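Local atomic coordinates of 1-Cys peroxiredoxin (Vibrio vulnificus MO6-24/O, PDB entry 5K2I), a protein that probably reduces hydrogen peroxide and other peroxides as a thiol-based peroxidase of the thioredoxin superfamily, and is implicated in scavenging nitric oxide. Residues V22-V26 with L27-A31; T47-A51 with H52-Y56; S75-A79 with F80-A84; K83-G86 with E87-A91; F104-L108 with G109-D113. All coordinates share one frame; numbering follows the deposited sequence.

Contact 1: residues V22-V26 with L27-A31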
# COMPACT_ATOMS: atom_id res chain seq x y z
N VAL A 22 -17.38 -26.99 4.16
CA VAL A 22 -17.88 -26.83 5.51
C VAL A 22 -18.11 -25.35 5.77
O VAL A 22 -17.24 -24.53 5.46
CB VAL A 22 -16.91 -27.42 6.54
CG1 VAL A 22 -17.37 -27.09 7.95
CG2 VAL A 22 -16.79 -28.93 6.34
N HIS A 23 -19.26 -25.00 6.32
CA HIS A 23 -19.57 -23.63 6.67
C HIS A 23 -19.56 -23.46 8.17
O HIS A 23 -20.52 -23.81 8.85
CB HIS A 23 -20.92 -23.24 6.10
CG HIS A 23 -21.01 -23.43 4.62
ND1 HIS A 23 -20.44 -22.54 3.74
CD2 HIS A 23 -21.53 -24.43 3.88
CE1 HIS A 23 -20.64 -22.97 2.51
NE2 HIS A 23 -21.30 -24.11 2.56
N HIS A 24 -18.45 -22.95 8.69
CA HIS A 24 -18.29 -22.77 10.13
C HIS A 24 -19.03 -21.54 10.64
O HIS A 24 -18.71 -20.43 10.22
CB HIS A 24 -16.81 -22.59 10.50
CG HIS A 24 -15.91 -23.69 10.03
ND1 HIS A 24 -15.83 -24.91 10.64
CD2 HIS A 24 -15.01 -23.71 9.02
CE1 HIS A 24 -14.93 -25.66 10.03
NE2 HIS A 24 -14.42 -24.95 9.03
N PRO A 25 -19.99 -21.71 11.55
CA PRO A 25 -20.42 -20.53 12.31
C PRO A 25 -19.21 -20.01 13.08
O PRO A 25 -18.62 -20.76 13.86
CB PRO A 25 -21.50 -21.07 13.25
CG PRO A 25 -21.96 -22.36 12.58
CD PRO A 25 -20.71 -22.92 11.98
N VAL A 26 -18.83 -18.76 12.86
CA VAL A 26 -17.62 -18.26 13.50
C VAL A 26 -17.75 -18.28 15.02
O VAL A 26 -16.75 -18.44 15.72
CB VAL A 26 -17.24 -16.83 13.02
CG1 VAL A 26 -16.99 -16.81 11.52
CG2 VAL A 26 -18.31 -15.81 13.39
N LEU A 27 -18.96 -18.13 15.54
CA LEU A 27 -19.14 -18.12 16.99
C LEU A 27 -19.01 -19.51 17.59
O LEU A 27 -18.78 -19.65 18.80
CB LEU A 27 -20.48 -17.48 17.38
CG LEU A 27 -20.57 -16.00 16.98
CD1 LEU A 27 -21.92 -15.43 17.41
CD2 LEU A 27 -19.44 -15.20 17.61
N GLU A 28 -19.15 -20.54 16.76
CA GLU A 28 -18.87 -21.90 17.20
C GLU A 28 -17.38 -22.23 17.02
O GLU A 28 -16.73 -22.76 17.92
CB GLU A 28 -19.75 -22.90 16.43
CG GLU A 28 -21.23 -22.81 16.79
CD GLU A 28 -22.06 -23.93 16.16
OE1 GLU A 28 -21.55 -24.63 15.25
OE2 GLU A 28 -23.23 -24.11 16.57
N LEU A 29 -16.85 -21.89 15.85
CA LEU A 29 -15.45 -22.13 15.54
C LEU A 29 -14.49 -21.48 16.54
O LEU A 29 -13.48 -22.07 16.92
CB LEU A 29 -15.15 -21.61 14.13
CG LEU A 29 -13.76 -21.86 13.52
CD1 LEU A 29 -13.51 -23.34 13.31
CD2 LEU A 29 -13.63 -21.12 12.21
N PHE A 30 -14.83 -20.27 16.98
CA PHE A 30 -13.95 -19.48 17.84
C PHE A 30 -14.36 -19.53 19.33
O PHE A 30 -13.71 -18.91 20.18
CB PHE A 30 -13.92 -18.02 17.36
CG PHE A 30 -13.39 -17.83 15.95
CD1 PHE A 30 -12.62 -18.79 15.32
CD2 PHE A 30 -13.66 -16.65 15.27
CE1 PHE A 30 -12.13 -18.59 14.03
CE2 PHE A 30 -13.18 -16.44 13.97
CZ PHE A 30 -12.42 -17.42 13.35
N ALA A 31 -15.40 -20.29 19.65
CA ALA A 31 -15.86 -20.40 21.03
C ALA A 31 -14.78 -20.99 21.93
O ALA A 31 -14.12 -21.97 21.54
CB ALA A 31 -17.12 -21.25 21.11

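Contact 2: residues T47-A51 with H52-Y56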
# COMPACT_ATOMS: atom_id res chain seq x y z
N THR A 47 0.64 -7.75 -0.09
CA THR A 47 0.49 -7.01 1.15
C THR A 47 1.87 -7.06 1.78
O THR A 47 2.58 -8.05 1.59
CB THR A 47 -0.57 -7.65 2.09
OG1 THR A 47 -1.88 -7.53 1.50
CG2 THR A 47 -0.57 -7.00 3.47
N CYS A 48 2.28 -6.01 2.49
CA CYS A 48 3.52 -6.05 3.26
C CYS A 48 3.58 -7.37 3.99
O CYS A 48 2.63 -7.72 4.69
CB CYS A 48 3.60 -4.90 4.27
SG CYS A 48 3.47 -3.26 3.53
N SER A 49 4.65 -8.12 3.81
CA SER A 49 4.66 -9.50 4.31
C SER A 49 4.36 -9.59 5.80
O SER A 49 3.63 -10.48 6.23
CB SER A 49 6.00 -10.16 4.01
OG SER A 49 6.21 -10.19 2.62
N GLU A 50 4.90 -8.64 6.56
CA GLU A 50 4.72 -8.60 8.00
C GLU A 50 3.26 -8.49 8.42
O GLU A 50 2.93 -8.75 9.58
CB GLU A 50 5.51 -7.42 8.58
CG GLU A 50 4.94 -6.07 8.15
CD GLU A 50 5.90 -4.92 8.34
OE1 GLU A 50 5.67 -4.11 9.27
OE2 GLU A 50 6.87 -4.80 7.55
N ALA A 51 2.39 -8.08 7.50
CA ALA A 51 1.00 -7.79 7.86
C ALA A 51 0.01 -8.85 7.35
O ALA A 51 -1.19 -8.74 7.61
CB ALA A 51 0.60 -6.42 7.34
N HIS A 52 0.50 -9.86 6.64
CA HIS A 52 -0.40 -10.95 6.27
C HIS A 52 0.30 -12.30 6.38
O HIS A 52 1.09 -12.51 7.29
CB HIS A 52 -1.01 -10.71 4.87
CG HIS A 52 -0.07 -10.90 3.73
ND1 HIS A 52 -0.33 -11.77 2.69
CD2 HIS A 52 1.13 -10.34 3.46
CE1 HIS A 52 0.67 -11.73 1.83
NE2 HIS A 52 1.58 -10.88 2.28
N LEU A 53 -0.03 -13.24 5.50
CA LEU A 53 0.33 -14.63 5.71
C LEU A 53 1.80 -14.87 6.13
O LEU A 53 2.04 -15.52 7.15
CB LEU A 53 -0.03 -15.44 4.46
CG LEU A 53 -0.42 -16.92 4.60
CD1 LEU A 53 -1.21 -17.21 5.87
CD2 LEU A 53 -1.21 -17.34 3.38
N PRO A 54 2.79 -14.33 5.38
CA PRO A 54 4.18 -14.60 5.80
C PRO A 54 4.47 -14.15 7.23
O PRO A 54 5.15 -14.86 7.97
CB PRO A 54 5.01 -13.79 4.80
CG PRO A 54 4.15 -13.69 3.61
CD PRO A 54 2.75 -13.56 4.12
N GLY A 55 3.96 -12.98 7.60
CA GLY A 55 4.16 -12.44 8.93
C GLY A 55 3.58 -13.29 10.04
O GLY A 55 4.19 -13.47 11.10
N TYR A 56 2.39 -13.83 9.81
CA TYR A 56 1.75 -14.67 10.82
C TYR A 56 2.34 -16.07 10.83
O TYR A 56 2.38 -16.70 11.88
CB TYR A 56 0.22 -14.69 10.62
CG TYR A 56 -0.36 -13.35 11.02
CD1 TYR A 56 -0.69 -13.07 12.34
CD2 TYR A 56 -0.51 -12.33 10.09
CE1 TYR A 56 -1.17 -11.83 12.72
CE2 TYR A 56 -1.00 -11.07 10.46
CZ TYR A 56 -1.34 -10.85 11.77
OH TYR A 56 -1.81 -9.62 12.17
O HOH W 1 4.19 -10.85 0.92
O HOH W 2 -1.91 -7.72 10.09

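Contact 3: residues S75-A79 with F80-A84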
# COMPACT_ATOMS: atom_id res chain seq x y z
N SER A 75 -10.44 -13.87 3.74
CA SER A 75 -10.47 -13.01 2.56
C SER A 75 -11.80 -13.20 1.85
O SER A 75 -12.47 -14.24 2.01
CB SER A 75 -9.30 -13.33 1.62
OG SER A 75 -9.24 -12.38 0.57
N VAL A 76 -12.19 -12.20 1.07
CA VAL A 76 -13.31 -12.34 0.15
C VAL A 76 -12.76 -13.07 -1.08
O VAL A 76 -12.31 -12.46 -2.06
CB VAL A 76 -13.94 -10.98 -0.22
CG1 VAL A 76 -15.14 -11.21 -1.14
CG2 VAL A 76 -14.38 -10.25 1.04
N ASN A 77 -12.74 -14.39 -0.93
CA ASN A 77 -12.33 -15.36 -1.94
C ASN A 77 -13.14 -16.61 -1.64
O ASN A 77 -13.64 -16.76 -0.53
CB ASN A 77 -10.85 -15.72 -1.87
CG ASN A 77 -9.94 -14.63 -2.43
OD1 ASN A 77 -9.34 -13.87 -1.68
ND2 ASN A 77 -9.82 -14.57 -3.75
N ASP A 78 -13.23 -17.52 -2.61
CA ASP A 78 -13.87 -18.80 -2.34
C ASP A 78 -12.90 -19.77 -1.68
O ASP A 78 -11.68 -19.54 -1.65
CB ASP A 78 -14.42 -19.41 -3.62
CG ASP A 78 -13.33 -19.68 -4.61
OD1 ASP A 78 -12.66 -20.73 -4.44
OD2 ASP A 78 -13.13 -18.85 -5.52
N ALA A 79 -13.45 -20.86 -1.15
CA ALA A 79 -12.68 -21.81 -0.38
C ALA A 79 -11.63 -22.56 -1.21
O ALA A 79 -10.62 -22.98 -0.65
CB ALA A 79 -13.63 -22.80 0.30
N PHE A 80 -11.84 -22.73 -2.51
CA PHE A 80 -10.80 -23.40 -3.31
C PHE A 80 -9.57 -22.51 -3.46
O PHE A 80 -8.43 -22.97 -3.31
CB PHE A 80 -11.31 -23.78 -4.71
CG PHE A 80 -12.44 -24.78 -4.68
CD1 PHE A 80 -12.23 -26.08 -4.28
CD2 PHE A 80 -13.73 -24.39 -5.03
CE1 PHE A 80 -13.27 -27.00 -4.24
CE2 PHE A 80 -14.78 -25.30 -4.99
CZ PHE A 80 -14.55 -26.60 -4.59
N VAL A 81 -9.79 -21.23 -3.73
CA VAL A 81 -8.67 -20.30 -3.84
C VAL A 81 -7.95 -20.15 -2.49
O VAL A 81 -6.73 -20.11 -2.45
CB VAL A 81 -9.15 -18.93 -4.35
CG1 VAL A 81 -8.02 -17.90 -4.27
CG2 VAL A 81 -9.63 -19.06 -5.78
N MET A 82 -8.70 -20.11 -1.39
CA MET A 82 -8.05 -19.98 -0.08
C MET A 82 -7.19 -21.20 0.27
O MET A 82 -6.10 -21.07 0.82
CB MET A 82 -9.08 -19.73 1.04
CG MET A 82 -9.76 -18.36 0.96
SD MET A 82 -8.59 -16.97 1.07
CE MET A 82 -8.16 -17.01 2.81
N LYS A 83 -7.69 -22.40 -0.06
CA LYS A 83 -6.91 -23.61 0.14
C LYS A 83 -5.63 -23.58 -0.69
O LYS A 83 -4.56 -23.89 -0.19
CB LYS A 83 -7.75 -24.84 -0.21
CG LYS A 83 -7.02 -26.16 -0.03
CD LYS A 83 -7.98 -27.32 -0.18
CE LYS A 83 -7.29 -28.65 0.07
NZ LYS A 83 -6.26 -28.89 -0.97
N ALA A 84 -5.75 -23.16 -1.95
CA ALA A 84 -4.59 -23.10 -2.84
C ALA A 84 -3.56 -22.11 -2.31
O ALA A 84 -2.36 -22.34 -2.38
CB ALA A 84 -5.01 -22.74 -4.23

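Contact 4: residues K83-G86 with E87-A91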
# COMPACT_ATOMS: atom_id res chain seq x y z
N LYS A 83 -7.69 -22.40 -0.06
CA LYS A 83 -6.91 -23.61 0.14
C LYS A 83 -5.63 -23.58 -0.69
O LYS A 83 -4.56 -23.89 -0.19
CB LYS A 83 -7.75 -24.84 -0.21
CG LYS A 83 -7.02 -26.16 -0.03
CD LYS A 83 -7.98 -27.32 -0.18
CE LYS A 83 -7.29 -28.65 0.07
NZ LYS A 83 -6.26 -28.89 -0.97
N ALA A 84 -5.75 -23.16 -1.95
CA ALA A 84 -4.59 -23.10 -2.84
C ALA A 84 -3.56 -22.11 -2.31
O ALA A 84 -2.36 -22.34 -2.38
CB ALA A 84 -5.01 -22.74 -4.23
N TRP A 85 -4.04 -20.99 -1.77
CA TRP A 85 -3.14 -19.96 -1.28
C TRP A 85 -2.37 -20.42 -0.05
O TRP A 85 -1.16 -20.20 0.07
CB TRP A 85 -3.93 -18.69 -0.97
CG TRP A 85 -3.09 -17.48 -0.65
CD1 TRP A 85 -1.91 -17.11 -1.25
CD2 TRP A 85 -3.37 -16.49 0.33
NE1 TRP A 85 -1.45 -15.94 -0.69
CE2 TRP A 85 -2.32 -15.54 0.29
CE3 TRP A 85 -4.41 -16.31 1.25
CZ2 TRP A 85 -2.28 -14.42 1.13
CZ3 TRP A 85 -4.37 -15.20 2.09
CH2 TRP A 85 -3.31 -14.27 2.03
N GLY A 86 -3.08 -21.07 0.88
CA GLY A 86 -2.41 -21.65 2.03
C GLY A 86 -1.34 -22.67 1.64
O GLY A 86 -0.25 -22.69 2.21
N GLU A 87 -1.65 -23.50 0.65
CA GLU A 87 -0.68 -24.49 0.17
C GLU A 87 0.55 -23.81 -0.46
O GLU A 87 1.68 -24.21 -0.19
CB GLU A 87 -1.35 -25.45 -0.82
CG GLU A 87 -2.28 -26.44 -0.13
CD GLU A 87 -3.23 -27.14 -1.08
OE1 GLU A 87 -3.22 -26.82 -2.29
OE2 GLU A 87 -4.00 -28.00 -0.60
N ALA A 88 0.32 -22.78 -1.27
CA ALA A 88 1.42 -22.06 -1.92
C ALA A 88 2.34 -21.38 -0.91
O ALA A 88 3.54 -21.22 -1.17
CB ALA A 88 0.86 -21.03 -2.89
N GLN A 89 1.79 -20.97 0.22
CA GLN A 89 2.55 -20.29 1.26
C GLN A 89 3.02 -21.25 2.36
O GLN A 89 3.63 -20.81 3.32
CB GLN A 89 1.71 -19.16 1.88
CG GLN A 89 1.52 -17.94 0.98
CD GLN A 89 2.47 -16.80 1.35
OE1 GLN A 89 3.21 -16.90 2.32
NE2 GLN A 89 2.43 -15.71 0.59
N ASN A 90 2.73 -22.54 2.20
CA ASN A 90 3.00 -23.52 3.26
C ASN A 90 2.48 -23.02 4.61
O ASN A 90 3.22 -22.97 5.59
CB ASN A 90 4.50 -23.82 3.37
CG ASN A 90 4.80 -25.12 4.11
OD1 ASN A 90 4.05 -26.09 4.00
ND2 ASN A 90 5.85 -25.12 4.92
N ALA A 91 1.22 -22.62 4.65
CA ALA A 91 0.61 -22.02 5.83
C ALA A 91 0.09 -23.10 6.77
O ALA A 91 -1.07 -23.10 7.15
CB ALA A 91 -0.52 -21.09 5.44
O HOH W 3 0.92 -15.08 -1.97

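Contact 5: residues F104-L108 with G109-D113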
# COMPACT_ATOMS: atom_id res chain seq x y z
N PHE A 104 -19.60 -11.82 5.57
CA PHE A 104 -18.98 -11.63 6.88
C PHE A 104 -18.30 -10.25 6.94
O PHE A 104 -18.46 -9.50 7.91
CB PHE A 104 -17.98 -12.77 7.15
CG PHE A 104 -17.14 -12.60 8.40
CD1 PHE A 104 -17.64 -12.89 9.66
CD2 PHE A 104 -15.81 -12.19 8.30
CE1 PHE A 104 -16.83 -12.75 10.79
CE2 PHE A 104 -15.01 -12.06 9.42
CZ PHE A 104 -15.52 -12.33 10.67
N THR A 105 -17.60 -9.92 5.86
CA THR A 105 -16.87 -8.66 5.77
C THR A 105 -17.80 -7.47 5.83
O THR A 105 -17.52 -6.48 6.53
CB THR A 105 -16.04 -8.65 4.47
OG1 THR A 105 -15.12 -9.75 4.49
CG2 THR A 105 -15.26 -7.37 4.32
N LYS A 106 -18.93 -7.57 5.14
CA LYS A 106 -19.91 -6.49 5.18
C LYS A 106 -20.55 -6.38 6.56
O LYS A 106 -20.82 -5.28 7.03
CB LYS A 106 -20.98 -6.69 4.12
CG LYS A 106 -20.48 -6.45 2.72
CD LYS A 106 -21.62 -6.48 1.71
CE LYS A 106 -22.13 -7.88 1.52
NZ LYS A 106 -23.22 -7.92 0.48
N ALA A 107 -20.77 -7.51 7.23
CA ALA A 107 -21.34 -7.51 8.58
C ALA A 107 -20.41 -6.81 9.58
O ALA A 107 -20.85 -6.28 10.59
CB ALA A 107 -21.63 -8.92 9.03
N LEU A 108 -19.11 -6.83 9.30
CA LEU A 108 -18.12 -6.14 10.13
C LEU A 108 -18.01 -4.66 9.80
O LEU A 108 -17.41 -3.90 10.55
CB LEU A 108 -16.74 -6.77 9.95
CG LEU A 108 -16.51 -8.19 10.41
CD1 LEU A 108 -15.13 -8.64 9.98
CD2 LEU A 108 -16.63 -8.28 11.91
N GLY A 109 -18.52 -4.28 8.63
CA GLY A 109 -18.35 -2.93 8.14
C GLY A 109 -16.95 -2.66 7.64
O GLY A 109 -16.49 -1.51 7.64
N LEU A 110 -16.27 -3.71 7.18
CA LEU A 110 -14.87 -3.57 6.78
C LEU A 110 -14.65 -3.92 5.30
O LEU A 110 -13.54 -4.26 4.89
CB LEU A 110 -13.98 -4.42 7.69
CG LEU A 110 -13.81 -3.81 9.09
CD1 LEU A 110 -13.18 -4.79 10.06
CD2 LEU A 110 -12.97 -2.56 8.98
N GLU A 111 -15.69 -3.81 4.49
CA GLU A 111 -15.57 -4.01 3.05
C GLU A 111 -14.92 -2.79 2.39
O GLU A 111 -14.85 -1.70 2.97
CB GLU A 111 -16.94 -4.28 2.42
CG GLU A 111 -17.86 -3.06 2.29
CD GLU A 111 -18.71 -2.77 3.53
OE1 GLU A 111 -18.38 -3.21 4.66
OE2 GLU A 111 -19.75 -2.09 3.38
N MET A 112 -14.46 -3.00 1.16
CA MET A 112 -14.01 -1.91 0.31
C MET A 112 -14.16 -2.31 -1.15
O MET A 112 -14.02 -3.48 -1.50
CB MET A 112 -12.57 -1.54 0.62
CG MET A 112 -11.58 -2.57 0.18
SD MET A 112 -9.90 -1.99 0.41
CE MET A 112 -9.07 -3.48 -0.11
N ASP A 113 -14.44 -1.33 -1.99
CA ASP A 113 -14.65 -1.57 -3.41
C ASP A 113 -13.31 -1.51 -4.14
O ASP A 113 -12.61 -0.50 -4.05
CB ASP A 113 -15.62 -0.53 -3.97
CG ASP A 113 -16.13 -0.87 -5.35
OD1 ASP A 113 -15.72 -1.90 -5.92
OD2 ASP A 113 -16.97 -0.10 -5.86
O HOH W 4 -21.17 -3.01 5.61

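Contact 1: residues V22-V26 with L27-A31
His24 and Leu29 come together through their first torsions: the imidazole CG stands opposite the carbonyl carbon (chi1 -54°), while Leu29 sends CG directly away from its own N (chi1 -175°), which carries its CD1 over one ring face. That methyl sits 3.8 Å above the ring plane, displaced toward the rim, in a CH-pi contact. NE2 is hydrogen-bonded to Gln15 of strand 12-17, so the ring is held on this face and at its far end. The extended chain of Glu28 crosses the Pro25 ring obliquely, with OE1 of Glu28 3.5 Å from CG of Pro25. Pro25, at the N-cap position, offers its O to Leu29 N at 2.9 Å, almost straight at 175°, and to Glu28 N at 3.0 Å from above the carbonyl plane. One residue on, Phe30 N reaches Val26 O at 2.9 Å, and the Phe30 ring brings CE2 to 4.2 Å from Val26 CB. The whole is the first turn of a short helix, 26-29, with Pro25 as N-cap, following directly on strand 20-25 of the hairpin with strand 12-17, the N-terminal β-hairpin being a known addition of peroxiredoxins to the thioredoxin fold.

Contact 2: residues T47-A51 with H52-Y56
The His52 imidazole is sandwiched between Thr47 and Pro54. CD of Pro54 lies 3.4 Å above one face, over the ring centre; CB of Thr47 lies equally far above the opposite face but shifted to the rim, in a CH-pi contact 23° off the ring normal. A chi1 of 73° sets CG between the backbone N and the carbonyl carbon and turns the ring back over the preceding turn. In the ring plane, Cys48 O meets the edge 3.3 Å from His52 CD2, and a water links NE2 of His52 (2.9 Å) to OG of Ser49. Tyr56 is likewise met at its edge, in plane, by Ala51 O, 3.7 Å from CE2 of Tyr56. A second water donates to that same carbonyl and is also bonded to Tyr56 OH. Ser49 O takes two N-H groups from opposite faces of its plane, Gly55 N at 2.9 Å and His52 N at 3.2 Å, which ties the 3-10 turn to the start of the helix. Cys48 SG forms a disulfide with Cys48 of the second subunit, consistent with the oxidized state of a peroxidatic cysteine, and Thr47 OG1 is bonded to Arg124. The turn thus leads into helix 53-65, with His52 packed on Trp85 of helix 79-88 and Val40 of strand 34-40, and Tyr56 stacked on Phe38 and touching helix 150-156.

Contact 3: residues S75-A79 with F80-A84
Asp78 is the N-cap of helix 79-88, where the chain leaves strand 70-75 in a β-α-β unit; its side chain accepts from Val81 N and, weakly, from Phe80 N. Among the hydrogen bonds, the one from Val81 N to OD1 of Asp78 measures 3.0 Å with a fairly straight N-H (163°), the donor standing above the carboxylate plane. The weak bond from Phe80 N goes to the same OD1. Asp78 reaches both because chi1 of 62° folds CG in between its N and carbonyl carbon. The carboxylate is probably also favoured by the N-terminal end of the helix. Main-chain bonds follow, Met82 N to Asp78 O at 3.0 Å, in the carbonyl plane, and Lys83 N to Ala79 O.

The van der Waals contacts fall into two groups. The Val81 methyls pack against polar side chains, CG2 lying 3.5 Å from OD2 of Asp78 and CG1 lying 3.8 Å from ND2 of Asn77; the Asp78 and Val81 side chains cross at about a right angle. In Met82 the bend at chi2 (-59°) turns SD to Ser75 CB (3.7 Å) and Asn77 CB (3.9 Å), and the further bend at chi3 brings CE to Ser75 as well; beyond the turn this methionine touches Met96 and Ala98 of strand 95-98. A side-chain bond spans the end of strand 70-75 and the loop: Asn77 OD1 accepts from Ala43 N and, at 2.7 Å, from Ser75 OG.

Contact 4: residues K83-G86 with E87-A91
A Schellman motif closes helix 79-88, and Gly86 and Ala91 form its outer bond, Ala91 N to Gly86 O, at 2.8 Å and nearly straight (170°). The inner bond is Asn90 N to Glu87 O at 3.1 Å, and the positive phi of Asn90 (48°) is what turns the chain out of the helix. Before this, the ordinary helical pattern still holds, with Ala88 N on Ala84 O and Gln89 N on Trp85 O; a further bond from Gln89 N to Gly86 O is weak.

Two side-chain pairs, each one turn apart, decorate the end. Trp85 and Gln89 lie side by side and point the same way, with CG of Gln89 4.0 Å from NE1 of Trp85, while the amide plane stands 80° from the indole plane. A water in the indole plane joins them, accepting from Trp85 NE1 at 2.8 Å and from Gln89 NE2 at 3.0 Å. On the exposed side Lys83 makes a salt bridge to Glu87: its chain is straight up to the last bond and then bends, bringing NZ onto OE2, at a separation short enough to be doubtful in detail. Toward helix 53-65, Trp85, Gln89 and Ala91 all touch Leu53; the indole also meets the ring of Phe44, which belongs to a loop. This is the helix exit of a β-α-β crossover, from strand 70-75 through helix 79-88 to strand 95-98.

Contact 5: residues F104-L108 with G109-D113
The Phe104 ring carries Leu108 CG on one face, 4.2 Å above its plane and displaced to the rim, a packing within the helix that Leu108 extends across the turn, its CB meeting Leu110 CD1 at 4.1 Å. Both leucines rest on Tyr125 of strand 120-130. The turn itself is the Schellman motif that ends helix 103-108. Its outer bond runs from Leu110 N to Thr105 O at 3.1 Å, with an N-H angle of 167°. The inner one, Gly109 N to Lys106 O at 3.0 Å, comes from high above the carbonyl plane. A positive phi of 74° at Gly109 then swings the chain toward strand 111-113.

The Glu111 carboxylate folds back on the last turn, OE1 lying 3.7 Å from Lys106 CA; a water lies between Lys106 O (2.7 Å) and OE2 of Glu111 (2.8 Å). Glu111 can do so because its chain bends at chi2 (-87°), and its side chain crosses that of Lys106 at about a right angle. Thr105 OG1 is hydrogen-bonded to Asp99, leaving the methyl to face the turn: CG2 of Thr105 lies 3.6 Å from Glu111 N, a buried amide for which the model holds no hydrogen-bond partner.

In the fold
Contacts 3 and 4 are the two ends of helix 79-88: an aspartate gathers amide hydrogens at its start, a Schellman motif turns the chain at its exit. Contact 5 ends another helix in the same way, but with glycine rather than asparagine at the positive phi. Contacts 1 and 2 both begin helices, yet a backbone carbonyl receives the amides in each. All five are partly buried, each with a solvent-facing charged residue and an inward apolar side. Those inner sides meet: Val26 of contact 1 touches Phe104 of contact 5, Val76 of contact 3 touches Thr105, and Trp85 of contact 4 packs on His52 of contact 2, which reaches the second subunit through its disulfide.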